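Local coordinates for cellulose-binding protein (Saccharophagus degradans, PDB 2YHG) that probably binds polysaccharides and is related to nucleoside hydrolases, the C-terminal part of a longer protein linked to carbohydrate metabolism, at residues A[50-55]-A[316-321]; A[305-310]-A[427-432]; A[329-334]-A[368-373]. All coordinates share one frame; numbering follows the deposited sequence. Where two conformers were deposited one is given.

Contact 1 of 3, residues A[50-55]-A[316-321]; sequences QLVMAN and QARMDW. With ZN (zinc ion), chain I.
The end of helix 42-52 meets the C-terminal half of helix 308-323 where the CA atoms of Val52 and Arg318 come within 5.9 Å of each other. Arg318 carries most of the contact. Its CG lies beside the backbone N (chi1 -68°), and the chain then runs extended from CG to NE, past Val52 and across Met53. This brings NH1 to the place where helix 42-52 has given way to a turn. There NH1 donates two hydrogen bonds. Arg318 NH1 lies 3.0 Å from Val52 O and 2.8 Å from Asn55 OD1. Both acceptors are met in their carbonyl planes, on a lone pair. The Asn55 amide is turned 32° from the guanidinium plane. One face of the guanidinium is covered by Trp321 CH2 from its own helix, the opposite face by Met53 CB, both toward the rim. The shaft of Arg318 is apolar where it passes the other segment: CB packs on Val52 CG2 (3.7 Å) and CD on Met53 CG (3.7 Å). Val52 CG1 touches Met319 SD at 3.9 Å. The other nitrogens of Arg318 form salt bridges outside the pair, NE with Asp314 and NH2 with Glu56, so the buried charge is probably well balanced. On helix 308-323, Asp320 OD1 binds a zinc ion at 2.1 Å, with His227 and three waters among its other ligands. The arrangement is a buried arginine tying the end of one helix to the flank of another. It packs helix 308-323 against helix 42-52, which lies in the nucleoside hydrolase-like region.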
loop_
_atom_site.group_PDB
_atom_site.type_symbol
_atom_site.label_atom_id
_atom_site.label_comp_id
_atom_site.label_asym_id
_atom_site.label_seq_id
_atom_site.Cartn_x
_atom_site.Cartn_y
_atom_site.Cartn_z
ATOM N N GLN A 50 -0.058 -7.490 6.708
ATOM C CA GLN A 50 1.170 -7.006 6.086
ATOM C C GLN A 50 2.247 -8.097 6.170
ATOM O O GLN A 50 3.019 -8.289 5.207
ATOM C CB GLN A 50 1.648 -5.721 6.735
ATOM C CG GLN A 50 3.041 -5.247 6.342
ATOM C CD GLN A 50 3.193 -4.810 4.894
ATOM O OE1 GLN A 50 3.211 -3.607 4.614
ATOM N NE2 GLN A 50 3.315 -5.759 3.982
ATOM N N LEU A 51 2.354 -8.780 7.284
ATOM C CA LEU A 51 3.410 -9.786 7.426
ATOM C C LEU A 51 3.256 -10.950 6.463
ATOM O O LEU A 51 4.248 -11.393 5.895
ATOM C CB LEU A 51 3.539 -10.231 8.869
ATOM C CG LEU A 51 4.081 -9.146 9.811
ATOM C CD1 LEU A 51 3.962 -9.668 11.237
ATOM C CD2 LEU A 51 5.483 -8.782 9.493
ATOM N N VAL A 52 2.048 -11.442 6.260
ATOM C CA VAL A 52 1.876 -12.560 5.316
ATOM C C VAL A 52 1.934 -12.104 3.862
ATOM O O VAL A 52 2.025 -12.938 2.966
ATOM C CB VAL A 52 0.633 -13.424 5.609
ATOM C CG1 VAL A 52 0.694 -14.013 7.009
ATOM C CG2 VAL A 52 -0.677 -12.676 5.343
ATOM N N MET A 53 1.926 -10.794 3.644
ATOM C CA MET A 53 2.169 -10.160 2.340
ATOM C C MET A 53 3.616 -9.669 2.195
ATOM O O MET A 53 3.939 -9.078 1.169
ATOM C CB MET A 53 1.190 -8.951 2.133
ATOM C CG MET A 53 -0.280 -9.371 2.031
ATOM S SD MET A 53 -1.402 -7.999 1.776
ATOM C CE MET A 53 -1.051 -7.615 0.066
ATOM N N ALA A 54 4.457 -9.874 3.197
ATOM C CA ALA A 54 5.712 -9.118 3.268
ATOM C C ALA A 54 6.710 -9.482 2.176
ATOM O O ALA A 54 7.613 -8.726 1.876
ATOM C CB ALA A 54 6.354 -9.234 4.644
ATOM N N ASN A 55 6.572 -10.663 1.581
ATOM C CA ASN A 55 7.410 -11.034 0.452
ATOM C C ASN A 55 7.241 -10.093 -0.751
ATOM O O ASN A 55 8.098 -10.062 -1.632
ATOM C CB ASN A 55 7.087 -12.466 -0.007
ATOM C CG ASN A 55 5.725 -12.542 -0.661
ATOM O OD1 ASN A 55 4.710 -12.291 0.002
ATOM N ND2 ASN A 55 5.686 -12.847 -1.962
ATOM N N GLN A 316 -6.735 -14.845 2.307
ATOM C CA GLN A 316 -7.128 -16.244 2.571
ATOM C C GLN A 316 -6.014 -17.200 2.167
ATOM O O GLN A 316 -5.627 -18.089 2.946
ATOM C CB GLN A 316 -8.436 -16.555 1.882
ATOM C CG GLN A 316 -8.853 -18.000 2.015
ATOM C CD GLN A 316 -10.076 -18.390 1.226
ATOM O OE1 GLN A 316 -10.865 -17.560 0.787
ATOM N NE2 GLN A 316 -10.250 -19.697 1.049
ATOM N N ALA A 317 -5.511 -17.073 0.939
ATOM C CA ALA A 317 -4.456 -17.959 0.461
ATOM C C ALA A 317 -3.202 -17.798 1.271
ATOM O O ALA A 317 -2.541 -18.796 1.582
ATOM C CB ALA A 317 -4.174 -17.700 -1.011
ATOM N N ARG A 318 -2.848 -16.560 1.641
ATOM C CA ARG A 318 -1.614 -16.362 2.394
ATOM C C ARG A 318 -1.677 -16.949 3.807
ATOM O O ARG A 318 -0.656 -17.391 4.324
ATOM C CB ARG A 318 -1.236 -14.886 2.396
ATOM C CG ARG A 318 -0.827 -14.380 1.044
ATOM C CD ARG A 318 -0.709 -12.874 1.015
ATOM N NE ARG A 318 -0.301 -12.357 -0.287
ATOM C CZ ARG A 318 0.926 -12.381 -0.759
ATOM N NH1 ARG A 318 1.943 -12.740 -0.001
ATOM N NH2 ARG A 318 1.130 -11.997 -2.005
ATOM N N MET A 319 -2.847 -16.957 4.420
ATOM C CA MET A 319 -2.987 -17.646 5.689
ATOM C C MET A 319 -2.911 -19.161 5.536
ATOM O O MET A 319 -2.491 -19.856 6.466
ATOM C CB MET A 319 -4.260 -17.240 6.405
ATOM C CG MET A 319 -4.260 -15.781 6.857
ATOM S SD MET A 319 -2.866 -15.288 7.898
ATOM C CE MET A 319 -3.126 -16.355 9.290
ATOM N N ASP A 320 -3.245 -19.686 4.360
ATOM C CA ASP A 320 -2.924 -21.069 4.023
ATOM C C ASP A 320 -1.437 -21.281 3.906
ATOM O O ASP A 320 -0.928 -22.286 4.412
ATOM C CB ASP A 320 -3.645 -21.481 2.747
ATOM C CG ASP A 320 -5.156 -21.438 2.882
ATOM O OD1 ASP A 320 -5.674 -21.410 4.045
ATOM O OD2 ASP A 320 -5.837 -21.447 1.823
ATOM N N TRP A 321 -0.731 -20.371 3.248
ATOM C CA TRP A 321 0.714 -20.454 3.207
ATOM C C TRP A 321 1.283 -20.600 4.613
ATOM O O TRP A 321 2.235 -21.341 4.839
ATOM C CB TRP A 321 1.348 -19.243 2.540
ATOM C CG TRP A 321 1.029 -18.993 1.130
ATOM C CD1 TRP A 321 0.151 -19.651 0.329
ATOM C CD2 TRP A 321 1.525 -17.902 0.367
ATOM N NE1 TRP A 321 0.076 -19.041 -0.889
ATOM C CE2 TRP A 321 0.914 -17.965 -0.902
ATOM C CE3 TRP A 321 2.445 -16.901 0.629
ATOM C CZ2 TRP A 321 1.216 -17.064 -1.930
ATOM C CZ3 TRP A 321 2.754 -16.002 -0.394
ATOM C CH2 TRP A 321 2.146 -16.091 -1.640
HETATM ZN ZN ZN I . -7.621 -21.294 4.708
HETATM O O HOH W 1 -7.488 -19.214 4.685
HETATM O O HOH W 2 -8.283 -21.368 2.700
HETATM O O HOH W 3 -9.638 -21.250 5.149
#

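Contact 2 of 3, residues A[305-310]-A[427-432]; sequences KRWSTA and YAYRRV. With EDO (1,2-ethanediol), chain K.
Tyr427, Ala310 and Tyr429 bury the most surface here. The methyl group of Ala310 points toward the strand and touches both tyrosines. Ala310 CB lies 3.7 Å from Tyr427 CD1. Ala310 CB also comes within 3.2 Å of Tyr429 OH, near the plane of that ring and at its edge. Tyr427 OH meets the methyl CG2 of Thr309 at 3.7 Å. Trp307 adds an aromatic contact. The edge of its six-membered ring is turned toward the face of Tyr429 in an offset edge-to-face pair, with planes at 88° and centroids 5.7 Å apart. Trp307 CZ3 and Tyr429 CE1 make the close carbon contact at 3.9 Å. The polar end of Tyr429 is not idle, since OH is hydrogen-bonded to Trp267 NE1. A water joins the backbones, donating to Ala310 O and accepting from Tyr427 N, each at 3.0 Å. The contact sets the start of helix 308-323, with the 3-10 turn before it, against strand 427-436. That strand lies between 347-351 and 411-420 in the mixed sheet, and Trp307 also rests on Leu415 of strand 411-420.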
loop_
_atom_site.group_PDB
_atom_site.type_symbol
_atom_site.label_atom_id
_atom_site.label_comp_id
_atom_site.label_asym_id
_atom_site.label_seq_id
_atom_site.Cartn_x
_atom_site.Cartn_y
_atom_site.Cartn_z
ATOM N N LYS A 305 -13.242 -0.946 -2.672
ATOM C CA LYS A 305 -14.184 -2.043 -2.747
ATOM C C LYS A 305 -14.201 -2.766 -4.081
ATOM O O LYS A 305 -14.432 -3.976 -4.131
ATOM C CB LYS A 305 -15.564 -1.534 -2.336
ATOM C CG LYS A 305 -16.631 -2.611 -2.317
ATOM N N ARG A 306 -13.962 -2.055 -5.173
ATOM C CA ARG A 306 -13.916 -2.715 -6.458
ATOM C C ARG A 306 -12.897 -3.847 -6.513
ATOM O O ARG A 306 -13.067 -4.759 -7.322
ATOM C CB ARG A 306 -13.680 -1.686 -7.546
ATOM C CG ARG A 306 -12.313 -1.034 -7.480
ATOM C CD ARG A 306 -12.152 0.075 -8.497
ATOM N NE ARG A 306 -12.362 -0.426 -9.834
ATOM C CZ ARG A 306 -12.777 0.308 -10.859
ATOM N NH1 ARG A 306 -12.879 1.622 -10.766
ATOM N NH2 ARG A 306 -13.010 -0.275 -12.018
ATOM N N TRP A 307 -11.868 -3.799 -5.678
ATOM C CA TRP A 307 -10.823 -4.797 -5.640
ATOM C C TRP A 307 -11.046 -5.888 -4.575
ATOM O O TRP A 307 -10.221 -6.759 -4.421
ATOM C CB TRP A 307 -9.487 -4.113 -5.339
ATOM C CG TRP A 307 -9.170 -2.939 -6.238
ATOM C CD1 TRP A 307 -9.173 -1.632 -5.870
ATOM C CD2 TRP A 307 -8.829 -2.955 -7.634
ATOM N NE1 TRP A 307 -8.879 -0.828 -6.934
ATOM C CE2 TRP A 307 -8.671 -1.616 -8.037
ATOM C CE3 TRP A 307 -8.662 -3.970 -8.578
ATOM C CZ2 TRP A 307 -8.306 -1.266 -9.329
ATOM C CZ3 TRP A 307 -8.292 -3.615 -9.859
ATOM C CH2 TRP A 307 -8.140 -2.276 -10.225
ATOM N N SER A 308 -12.140 -5.810 -3.829
ATOM C CA SER A 308 -12.328 -6.595 -2.618
ATOM C C SER A 308 -12.185 -8.097 -2.838
ATOM O O SER A 308 -11.621 -8.783 -1.997
ATOM C CB SER A 308 -13.688 -6.289 -1.964
ATOM O OG SER A 308 -13.604 -5.134 -1.127
ATOM N N THR A 309 -12.759 -8.640 -3.914
ATOM C CA THR A 309 -12.679 -10.093 -4.074
ATOM C C THR A 309 -11.225 -10.529 -4.127
ATOM O O THR A 309 -10.831 -11.538 -3.503
ATOM C CB THR A 309 -13.447 -10.555 -5.292
ATOM O OG1 THR A 309 -14.822 -10.258 -5.083
ATOM C CG2 THR A 309 -13.276 -12.061 -5.513
ATOM N N ALA A 310 -10.418 -9.830 -4.930
ATOM C CA ALA A 310 -9.010 -10.162 -5.046
ATOM C C ALA A 310 -8.296 -10.020 -3.704
ATOM O O ALA A 310 -7.473 -10.839 -3.329
ATOM C CB ALA A 310 -8.342 -9.326 -6.119
ATOM N N TYR A 427 -5.601 -13.585 -8.083
ATOM C CA TYR A 427 -5.567 -12.582 -9.139
ATOM C C TYR A 427 -4.169 -12.040 -9.331
ATOM O O TYR A 427 -3.359 -11.990 -8.405
ATOM C CB TYR A 427 -6.527 -11.437 -8.814
ATOM C CG TYR A 427 -7.991 -11.841 -8.808
ATOM C CD1 TYR A 427 -8.555 -12.583 -7.755
ATOM C CD2 TYR A 427 -8.823 -11.491 -9.843
ATOM C CE1 TYR A 427 -9.890 -12.934 -7.769
ATOM C CE2 TYR A 427 -10.142 -11.846 -9.871
ATOM C CZ TYR A 427 -10.695 -12.504 -8.803
ATOM O OH TYR A 427 -12.020 -12.891 -8.869
ATOM N N ALA A 428 -3.922 -11.538 -10.531
ATOM C CA ALA A 428 -2.728 -10.757 -10.818
ATOM C C ALA A 428 -3.057 -9.726 -11.883
ATOM O O ALA A 428 -4.093 -9.813 -12.547
ATOM C CB ALA A 428 -1.569 -11.637 -11.269
ATOM N N TYR A 429 -2.200 -8.720 -12.003
ATOM C CA TYR A 429 -2.502 -7.545 -12.812
ATOM C C TYR A 429 -1.336 -7.145 -13.671
ATOM O O TYR A 429 -0.189 -7.200 -13.243
ATOM C CB TYR A 429 -2.811 -6.358 -11.888
ATOM C CG TYR A 429 -3.922 -6.615 -10.905
ATOM C CD1 TYR A 429 -5.237 -6.607 -11.294
ATOM C CD2 TYR A 429 -3.644 -6.947 -9.576
ATOM C CE1 TYR A 429 -6.246 -6.869 -10.381
ATOM C CE2 TYR A 429 -4.638 -7.166 -8.656
ATOM C CZ TYR A 429 -5.933 -7.121 -9.067
ATOM O OH TYR A 429 -6.932 -7.308 -8.122
ATOM N N ARG A 430 -1.651 -6.578 -14.840
ATOM C CA ARG A 430 -0.705 -5.766 -15.588
ATOM C C ARG A 430 -1.429 -4.581 -16.207
ATOM O O ARG A 430 -2.287 -4.763 -17.066
ATOM C CB ARG A 430 0.005 -6.543 -16.692
ATOM C CG ARG A 430 0.968 -5.672 -17.505
ATOM C CD ARG A 430 2.229 -5.345 -16.708
ATOM N NE ARG A 430 2.956 -6.576 -16.377
ATOM C CZ ARG A 430 3.595 -7.342 -17.267
ATOM N NH1 ARG A 430 3.871 -6.887 -18.474
ATOM N NH2 ARG A 430 4.055 -8.536 -16.930
ATOM N N ARG A 431 -1.080 -3.377 -15.791
ATOM C CA ARG A 431 -1.521 -2.174 -16.434
ATOM C C ARG A 431 -0.606 -1.812 -17.576
ATOM O O ARG A 431 0.605 -1.827 -17.443
ATOM C CB ARG A 431 -1.597 -1.015 -15.428
ATOM C CG ARG A 431 -2.259 0.235 -16.025
ATOM C CD ARG A 431 -2.190 1.437 -15.095
ATOM N NE ARG A 431 -2.808 1.125 -13.813
ATOM C CZ ARG A 431 -3.724 1.836 -13.161
ATOM N NH1 ARG A 431 -4.262 2.922 -13.663
ATOM N NH2 ARG A 431 -4.071 1.421 -11.959
ATOM N N VAL A 432 -1.223 -1.475 -18.704
ATOM C CA VAL A 432 -0.560 -0.948 -19.879
ATOM C C VAL A 432 -1.012 0.493 -20.055
ATOM O O VAL A 432 -2.190 0.757 -20.312
ATOM C CB VAL A 432 -0.873 -1.766 -21.132
ATOM C CG1 VAL A 432 -0.036 -1.258 -22.294
ATOM C CG2 VAL A 432 -0.581 -3.250 -20.894
HETATM C C1 EDO K . -10.634 -2.660 -13.631
HETATM O O1 EDO K . -12.045 -2.699 -13.390
HETATM C C2 EDO K . -10.132 -1.283 -14.036
HETATM O O2 EDO K . -10.663 -0.936 -15.307
HETATM O O HOH W 4 -5.869 -12.272 -5.370
#

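Contact 3 of 3, residues A[329-334]-A[368-373]; sequences AANHHP and DGDSLN. With CA (calcium ion), chain D.
Asn331 and His332 meet Asp368 and Asp370 around a calcium ion, and the touching parts of the two segments run obliquely to each other. Asn331 is the first ligand. Its CG stands anti to the backbone N (chi1 -168°), which brings Asn331 OD1 to the calcium ion at 2.4 Å. The amide plane is steeply turned from the carboxylates of Asp368 and Asp370. ND2 faces elsewhere and donates to Pro424 O. A water lies within hydrogen-bonding distance of Asn331 OD1 and Asp370 OD1. His332 gives the metal its backbone O. His332 N donates to Asp368 OD2 (2.9 Å), which is met on the syn side but 27° out of the carboxylate plane. The ring makes the straighter bond: His332 ND1 donates to Asp368 OD1 at 2.7 Å with an angle of 172°. This bond lies in the ring plane and uses the syn lone pair of OD1. Thus Asp368 splits its work, with OD2 on the calcium ion and OD1 on the imidazole. On the far ring nitrogen, NE2 is hydrogen-bonded to His96 ND1. Past the metal, Pro334 is directed toward the other segment and its CB packs on Leu372 CD2 (3.5 Å), at the start of strand 372-378. Asp370 OD2 binds the ion at 2.3 Å, while Asp366 and Asp420 complete the site. Asp366, Asp368 and Asp370 alternate along an acidic loop before strand 372-378, and the ion ties this loop to the segment following helix 308-323. The crowded oxygens, such as Asn331 OD1 and Asp368 OD2 2.9 Å apart, are drawn together by the cation. The calcium ion probably offsets part of the negative charge of the four aspartates, and the His332 bond probably steadies the orientation of Asp368.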
loop_
_atom_site.group_PDB
_atom_site.type_symbol
_atom_site.label_atom_id
_atom_site.label_comp_id
_atom_site.label_asym_id
_atom_site.label_seq_id
_atom_site.Cartn_x
_atom_site.Cartn_y
_atom_site.Cartn_z
ATOM N N ALA A 329 -0.108 -27.710 -1.199
ATOM C CA ALA A 329 -1.324 -27.653 -0.399
ATOM C C ALA A 329 -1.990 -26.277 -0.361
ATOM O O ALA A 329 -2.991 -26.110 0.302
ATOM C CB ALA A 329 -1.040 -28.113 1.035
ATOM N N ALA A 330 -1.488 -25.305 -1.114
ATOM C CA ALA A 330 -2.102 -23.975 -1.126
ATOM C C ALA A 330 -2.046 -23.430 -2.541
ATOM O O ALA A 330 -1.269 -23.899 -3.375
ATOM C CB ALA A 330 -1.394 -23.039 -0.158
ATOM N N ASN A 331 -2.826 -22.376 -2.775
ATOM C CA ASN A 331 -2.821 -21.698 -4.055
ATOM C C ASN A 331 -1.851 -20.530 -4.081
ATOM O O ASN A 331 -1.657 -19.847 -3.072
ATOM C CB ASN A 331 -4.229 -21.233 -4.391
ATOM C CG ASN A 331 -4.370 -20.779 -5.836
ATOM O OD1 ASN A 331 -3.571 -21.160 -6.694
ATOM N ND2 ASN A 331 -5.426 -20.012 -6.135
ATOM N N HIS A 332 -1.227 -20.334 -5.240
ATOM C CA HIS A 332 -0.314 -19.222 -5.485
ATOM C C HIS A 332 -0.741 -18.409 -6.707
ATOM O O HIS A 332 -1.425 -18.916 -7.604
ATOM C CB HIS A 332 1.105 -19.736 -5.640
ATOM C CG HIS A 332 1.484 -20.676 -4.541
ATOM N ND1 HIS A 332 1.149 -22.009 -4.594
ATOM C CD2 HIS A 332 2.004 -20.469 -3.308
ATOM C CE1 HIS A 332 1.451 -22.584 -3.440
ATOM N NE2 HIS A 332 1.986 -21.677 -2.646
ATOM N N HIS A 333 -0.361 -17.148 -6.733
ATOM C CA HIS A 333 -0.880 -16.214 -7.717
ATOM C C HIS A 333 -0.431 -16.555 -9.133
ATOM O O HIS A 333 0.720 -16.937 -9.345
ATOM C CB HIS A 333 -0.502 -14.798 -7.380
ATOM C CG HIS A 333 -0.810 -14.429 -5.970
ATOM N ND1 HIS A 333 -0.110 -14.918 -4.890
ATOM C CD2 HIS A 333 -1.772 -13.624 -5.479
ATOM C CE1 HIS A 333 -0.617 -14.394 -3.784
ATOM N NE2 HIS A 333 -1.657 -13.635 -4.112
ATOM N N PRO A 334 -1.290 -16.264 -10.115
ATOM C CA PRO A 334 -0.845 -16.374 -11.501
ATOM C C PRO A 334 0.153 -15.269 -11.832
ATOM O O PRO A 334 0.286 -14.273 -11.104
ATOM C CB PRO A 334 -2.132 -16.219 -12.289
ATOM C CG PRO A 334 -3.097 -15.550 -11.388
ATOM C CD PRO A 334 -2.710 -15.876 -10.002
ATOM N N ASP A 368 0.793 -23.244 -10.045
ATOM C CA ASP A 368 0.141 -24.453 -9.552
ATOM C C ASP A 368 -0.416 -25.297 -10.689
ATOM O O ASP A 368 -0.971 -26.362 -10.442
ATOM C CB ASP A 368 -0.994 -24.095 -8.606
ATOM C CG ASP A 368 -0.595 -23.074 -7.588
ATOM O OD1 ASP A 368 0.196 -23.446 -6.695
ATOM O OD2 ASP A 368 -1.002 -21.889 -7.711
ATOM N N GLY A 369 -0.355 -24.783 -11.917
ATOM C CA GLY A 369 -0.956 -25.438 -13.059
ATOM C C GLY A 369 -2.450 -25.210 -13.127
ATOM O O GLY A 369 -3.152 -25.972 -13.788
ATOM N N ASP A 370 -2.944 -24.154 -12.472
ATOM C CA ASP A 370 -4.345 -23.815 -12.612
ATOM C C ASP A 370 -4.635 -23.306 -14.029
ATOM O O ASP A 370 -3.743 -22.816 -14.715
ATOM C CB ASP A 370 -4.725 -22.692 -11.636
ATOM C CG ASP A 370 -4.446 -23.017 -10.167
ATOM O OD1 ASP A 370 -4.598 -24.187 -9.778
ATOM O OD2 ASP A 370 -4.232 -22.065 -9.403
ATOM N N SER A 371 -5.912 -23.281 -14.375
ATOM C CA SER A 371 -6.376 -22.577 -15.555
ATOM C C SER A 371 -6.473 -21.083 -15.291
ATOM O O SER A 371 -6.656 -20.668 -14.159
ATOM C CB SER A 371 -7.731 -23.129 -16.020
ATOM O OG SER A 371 -7.579 -24.423 -16.521
ATOM N N LEU A 372 -6.333 -20.295 -16.359
ATOM C CA LEU A 372 -6.341 -18.848 -16.284
ATOM C C LEU A 372 -7.552 -18.286 -17.007
ATOM O O LEU A 372 -7.891 -18.714 -18.124
ATOM C CB LEU A 372 -5.068 -18.255 -16.884
ATOM C CG LEU A 372 -3.767 -18.609 -16.194
ATOM C CD1 LEU A 372 -2.593 -18.082 -16.994
ATOM C CD2 LEU A 372 -3.757 -18.111 -14.751
ATOM N N ASN A 373 -8.059 -17.198 -16.451
ATOM C CA ASN A 373 -9.082 -16.349 -17.039
ATOM C C ASN A 373 -8.456 -14.984 -17.268
ATOM O O ASN A 373 -7.764 -14.460 -16.384
ATOM C CB ASN A 373 -10.275 -16.253 -16.071
ATOM C CG ASN A 373 -11.370 -15.343 -16.573
ATOM O OD1 ASN A 373 -11.302 -14.118 -16.386
ATOM N ND2 ASN A 373 -12.298 -15.903 -17.353
HETATM CA CA CA D . -2.626 -20.548 -8.813
HETATM O O HOH W 5 -3.940 -24.004 -7.057
#

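Helix 308-323 is shared by contacts 1 and 2, whose centres are about 17 Å apart. Its start faces the mixed sheet, and its later part faces helix 42-52. Contact 3 follows in the loop after this helix, with its centre about 15 Å from that of contact 1 and 16 Å from that of contact 2. It touches both: Trp321 packs on His332, and Ala428 meets Pro334. Along the chain, contacts 1 and 2 cross, while contact 3 is nested within the loop closed by contact 2. Contacts 2 and 3 reach the same sheet. All three probably hold the hydrolase-like part and the C-terminal sheet together through one helix and a calcium site.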